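PDB 3Q9T: choline dehydrogenase and related flavoproteins from Aspergillus oryzae, which probably oxidises formate with oxygen as a formate oxidase of the glucose-methanol-choline oxidoreductase family, using a bound 8-formyl-FAD cofactor. Local coordinates for residues 67-72 / 444-449; 305-310 / 424-429. All blocks are in the same frame, centred on the assembly; numbering follows the deposited sequence. Where two conformers were deposited one is given.

Contact 1 of 2, residues 67-72 / 444-449; sequences YKTTMV and PNINLN
Ile446 crosses Thr69 obliquely, its CB 3.5 Å from Thr69 CB. Its CG1 stands beside its own backbone N (chi1 -50°) and the chain then runs extended, so that CD1 reaches Thr69 CG2 at 3.7 Å and ends near Tyr67 CB. The Tyr67 hydroxyl is hydrogen-bonded to Glu270, and its ring meets that of Trp65; both partners are FAD-binding residues. At the other end, Leu448 and Met71 lie side by side, with Leu448 CD1 3.8 Å from Met71 SD. The backbones are joined by a single parallel bridge. Thr70 N donates to Ile446 O at 2.8 Å, and Leu448 N returns a nearly straight bond to Thr70 O, also at 2.8 Å (176°). The short strands cross at 40°; on the Tyr67 side of the bridge, water 1 stands in for a direct bond, donating to Lys68 O and accepting from Ile446 N. Water 2 donates to Ile446 O and is hydrogen-bonded to Thr70 OG1. Asn447, the bridge partner of Thr70, turns its OD1 back to accept the backbone N of Asn449 in an Asx turn, the donor above the carbonyl plane. Two direct bonds and two bridging waters therefore fix the register of this largely buried pairing.

Contact 2 of 2, residues 305-310 / 424-429; sequences MDHPGV and VRPISD
Met305 starts with CG anti to its backbone N (chi1 -161°), bends at chi2 and sends its methyl to the other segment. Met305 CE meets Pro426 CG tip to tip at 3.5 Å and lies 3.1 Å from Ser428 O, a tight fit against the carbonyl; the hydroxyl of Ser428 is bonded to Asp456 on helix 454-473. The Asp306 side chain leaves the backbone away from 424-429. Its OD1 accepts the backbone N of His307 from above the carboxylate plane at 2.6 Å, while OD2 is hydrogen-bonded to Thr507, so the carboxylate holds the chain at His307. His307 then lies alongside Val424, pointing the same way. Val424 CG2 sits over one face of the imidazole, 4.2 Å from the ring centroid and 16° off its normal, a CH-pi contact, whereas Pro426 CD comes to the ring edge near its plane. The tip of the ring also approaches the backbone, with His307 NE2 3.0 Å from Val424 O. On the other nitrogen, ND1 is hydrogen-bonded to His510, whose ring stands roughly perpendicular to that of His307, and this link probably helps to set the imidazole's rotation. Pro308 completes the packing through its CD, 4.3 Å from Pro426 CB, where strand 308-316 begins. That strand pairs antiparallel with 415-423, and 424-429 is the loop leaving the partner strand: the arrangement is the end of an antiparallel beta pair, within the large mixed sheet of this GMC oxidoreductase.

In the fold
Contact 2 is nested along the chain inside the loop closed by contact 1, and their centres lie 14 Å apart. They touch directly: Asn449 ND2 of 444-449 is 3.1 Å from Asp429 O of 424-429, a probable hydrogen bond, and Leu448 CD1 lies 3.8 Å from Asp306 OD2 of 305-310. Strand 431-434 joins them further, since it follows 424-429 and lies between 302-304 and 445-447 in a small antiparallel sheet. Contact 1 is the nearer to the cofactor: the Tyr67 side chain comes within about 5 Å of the 8-formyl-FAD and about 4 Å of a bound acetate, probably from the crystallisation liquor. Contact 2 is more distant, its Asp306 side chain about 8 Å from the cofactor.

Contact 1 of 2, residues 67-72 / 444-449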
# COMPACT_ATOMS: atom_id res chain seq x y z
N TYR A 67 -6.15 -10.27 7.59
CA TYR A 67 -6.68 -9.72 6.35
C TYR A 67 -5.82 -8.62 5.72
O TYR A 67 -5.24 -7.77 6.42
CB TYR A 67 -8.06 -9.11 6.60
CG TYR A 67 -9.10 -10.08 7.12
CD1 TYR A 67 -9.50 -11.17 6.36
CD2 TYR A 67 -9.71 -9.87 8.36
CE1 TYR A 67 -10.47 -12.05 6.83
CE2 TYR A 67 -10.66 -10.75 8.84
CZ TYR A 67 -11.04 -11.83 8.07
OH TYR A 67 -11.99 -12.70 8.53
N LYS A 68 -5.77 -8.63 4.40
CA LYS A 68 -5.41 -7.44 3.65
C LYS A 68 -6.57 -6.46 3.74
O LYS A 68 -7.73 -6.87 3.59
CB LYS A 68 -5.20 -7.79 2.17
CG LYS A 68 -4.01 -8.72 1.90
CD LYS A 68 -3.95 -9.04 0.42
CE LYS A 68 -2.60 -9.64 0.03
NZ LYS A 68 -2.62 -10.05 -1.40
N THR A 69 -6.28 -5.18 3.99
CA THR A 69 -7.29 -4.15 3.84
C THR A 69 -6.74 -2.79 3.44
O THR A 69 -5.65 -2.40 3.85
CB THR A 69 -8.26 -4.00 5.09
OG1 THR A 69 -7.92 -2.85 5.85
CG2 THR A 69 -8.26 -5.21 5.94
N THR A 70 -7.50 -2.08 2.62
CA THR A 70 -7.15 -0.73 2.20
C THR A 70 -7.45 0.25 3.33
O THR A 70 -8.60 0.38 3.79
CB THR A 70 -7.95 -0.30 0.94
OG1 THR A 70 -7.63 -1.16 -0.15
CG2 THR A 70 -7.66 1.17 0.56
N MET A 71 -6.41 0.94 3.78
CA MET A 71 -6.49 1.85 4.91
C MET A 71 -7.00 3.20 4.46
O MET A 71 -7.88 3.80 5.09
CB MET A 71 -5.11 2.01 5.55
CG MET A 71 -4.58 0.71 6.17
SD MET A 71 -5.40 0.30 7.74
CE MET A 71 -5.67 -1.45 7.51
N VAL A 72 -6.44 3.69 3.36
CA VAL A 72 -6.92 4.91 2.76
C VAL A 72 -6.96 4.82 1.26
O VAL A 72 -6.10 4.18 0.64
CB VAL A 72 -6.16 6.18 3.29
CG1 VAL A 72 -4.98 5.81 4.14
CG2 VAL A 72 -5.78 7.11 2.16
N PRO A 444 -13.23 -11.16 2.31
CA PRO A 444 -13.95 -10.13 1.56
C PRO A 444 -12.96 -8.99 1.30
O PRO A 444 -11.90 -8.92 1.94
CB PRO A 444 -15.03 -9.68 2.55
CG PRO A 444 -14.37 -9.87 3.89
CD PRO A 444 -13.54 -11.13 3.75
N ASN A 445 -13.29 -8.12 0.35
CA ASN A 445 -12.48 -6.93 0.13
C ASN A 445 -12.87 -5.85 1.12
O ASN A 445 -14.05 -5.67 1.43
CB ASN A 445 -12.59 -6.45 -1.32
CG ASN A 445 -11.76 -7.30 -2.27
OD1 ASN A 445 -10.75 -7.89 -1.88
ND2 ASN A 445 -12.20 -7.38 -3.52
N ILE A 446 -11.87 -5.14 1.64
CA ILE A 446 -12.08 -4.24 2.76
C ILE A 446 -11.41 -2.90 2.50
O ILE A 446 -10.19 -2.81 2.36
CB ILE A 446 -11.52 -4.85 4.10
CG1 ILE A 446 -12.03 -6.29 4.30
CG2 ILE A 446 -11.86 -3.95 5.29
CD1 ILE A 446 -11.52 -6.97 5.58
N ASN A 447 -12.23 -1.86 2.43
CA ASN A 447 -11.76 -0.49 2.34
C ASN A 447 -12.26 0.33 3.54
O ASN A 447 -13.47 0.47 3.73
CB ASN A 447 -12.22 0.15 1.04
CG ASN A 447 -11.86 1.61 0.96
OD1 ASN A 447 -10.94 2.06 1.62
ND2 ASN A 447 -12.62 2.37 0.18
N LEU A 448 -11.33 0.85 4.35
CA LEU A 448 -11.68 1.60 5.57
C LEU A 448 -11.92 3.08 5.29
O LEU A 448 -12.49 3.79 6.11
CB LEU A 448 -10.58 1.46 6.63
CG LEU A 448 -10.41 0.09 7.27
CD1 LEU A 448 -9.18 0.03 8.15
CD2 LEU A 448 -11.66 -0.26 8.05
N ASN A 449 -11.40 3.55 4.16
CA ASN A 449 -11.65 4.90 3.71
C ASN A 449 -11.27 5.96 4.74
O ASN A 449 -11.95 6.96 4.90
CB ASN A 449 -13.12 5.05 3.29
CG ASN A 449 -13.34 6.27 2.41
OD1 ASN A 449 -12.50 6.62 1.58
ND2 ASN A 449 -14.49 6.94 2.59
O HOH W 1 -9.07 -5.83 1.24
O HOH W 2 -8.67 -3.59 -0.44

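Contact 2 of 2, residues 305-310 / 424-429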
# COMPACT_ATOMS: atom_id res chain seq x y z
N MET A 305 -17.28 1.66 9.39
CA MET A 305 -16.64 2.80 10.04
C MET A 305 -15.66 2.34 11.11
O MET A 305 -15.97 1.45 11.92
CB MET A 305 -17.67 3.75 10.67
CG MET A 305 -17.12 5.14 10.95
SD MET A 305 -17.01 6.16 9.46
CE MET A 305 -16.14 7.57 10.15
N ASP A 306 -14.47 2.94 11.11
CA ASP A 306 -13.41 2.55 12.03
C ASP A 306 -12.74 3.84 12.52
O ASP A 306 -13.02 4.93 11.99
CB ASP A 306 -12.42 1.65 11.29
CG ASP A 306 -11.40 0.96 12.22
OD1 ASP A 306 -11.47 1.12 13.45
OD2 ASP A 306 -10.52 0.24 11.71
N HIS A 307 -11.86 3.73 13.51
CA HIS A 307 -11.09 4.88 13.98
C HIS A 307 -9.71 4.87 13.33
O HIS A 307 -8.99 3.88 13.45
CB HIS A 307 -10.85 4.79 15.48
CG HIS A 307 -12.08 5.00 16.32
ND1 HIS A 307 -12.33 4.26 17.45
CD2 HIS A 307 -13.10 5.89 16.22
CE1 HIS A 307 -13.46 4.67 18.00
NE2 HIS A 307 -13.94 5.66 17.28
N PRO A 308 -9.29 5.98 12.70
CA PRO A 308 -7.91 6.00 12.21
C PRO A 308 -7.00 6.33 13.38
O PRO A 308 -7.44 7.03 14.29
CB PRO A 308 -7.91 7.14 11.19
CG PRO A 308 -8.93 8.10 11.75
CD PRO A 308 -9.94 7.30 12.54
N GLY A 309 -5.78 5.81 13.38
CA GLY A 309 -4.84 6.07 14.45
C GLY A 309 -3.52 6.44 13.81
O GLY A 309 -3.13 5.82 12.83
N VAL A 310 -2.86 7.48 14.32
CA VAL A 310 -1.46 7.70 14.00
C VAL A 310 -0.60 7.53 15.26
O VAL A 310 -0.48 8.45 16.06
CB VAL A 310 -1.20 9.07 13.33
CG1 VAL A 310 0.31 9.32 13.18
CG2 VAL A 310 -1.89 9.14 11.98
N VAL A 424 -11.24 9.69 17.43
CA VAL A 424 -12.31 8.88 17.96
C VAL A 424 -13.67 9.35 17.38
O VAL A 424 -14.64 8.59 17.32
CB VAL A 424 -12.18 8.97 19.51
CG1 VAL A 424 -13.43 9.49 20.14
CG2 VAL A 424 -11.67 7.65 20.09
N ARG A 425 -13.69 10.58 16.90
CA ARG A 425 -14.86 11.17 16.25
C ARG A 425 -14.52 11.69 14.85
O ARG A 425 -14.56 12.90 14.62
CB ARG A 425 -15.40 12.32 17.10
CG ARG A 425 -16.05 11.84 18.41
CD ARG A 425 -17.55 11.73 18.26
NE ARG A 425 -17.93 10.85 17.16
CZ ARG A 425 -18.14 9.54 17.26
NH1 ARG A 425 -18.00 8.90 18.42
NH2 ARG A 425 -18.48 8.85 16.19
N PRO A 426 -14.19 10.79 13.91
CA PRO A 426 -13.83 11.25 12.57
C PRO A 426 -15.11 11.64 11.83
O PRO A 426 -16.18 11.27 12.28
CB PRO A 426 -13.22 10.00 11.93
CG PRO A 426 -13.94 8.87 12.60
CD PRO A 426 -14.18 9.31 14.01
N ILE A 427 -15.00 12.38 10.74
CA ILE A 427 -16.19 12.69 9.96
C ILE A 427 -16.08 12.22 8.52
O ILE A 427 -16.97 12.49 7.72
CB ILE A 427 -16.45 14.19 9.94
CG1 ILE A 427 -15.22 14.91 9.39
CG2 ILE A 427 -16.87 14.67 11.33
CD1 ILE A 427 -15.47 16.34 8.94
N SER A 428 -14.99 11.53 8.18
CA SER A 428 -14.90 10.91 6.86
C SER A 428 -16.06 9.94 6.64
O SER A 428 -16.51 9.28 7.58
CB SER A 428 -13.57 10.18 6.69
OG SER A 428 -12.51 11.10 6.57
N ASP A 429 -16.57 9.88 5.41
CA ASP A 429 -17.57 8.89 5.04
C ASP A 429 -17.05 7.49 5.35
O ASP A 429 -15.84 7.29 5.40
CB ASP A 429 -17.90 8.98 3.55
CG ASP A 429 -18.80 10.16 3.21
OD1 ASP A 429 -19.45 10.71 4.12
OD2 ASP A 429 -18.86 10.55 2.03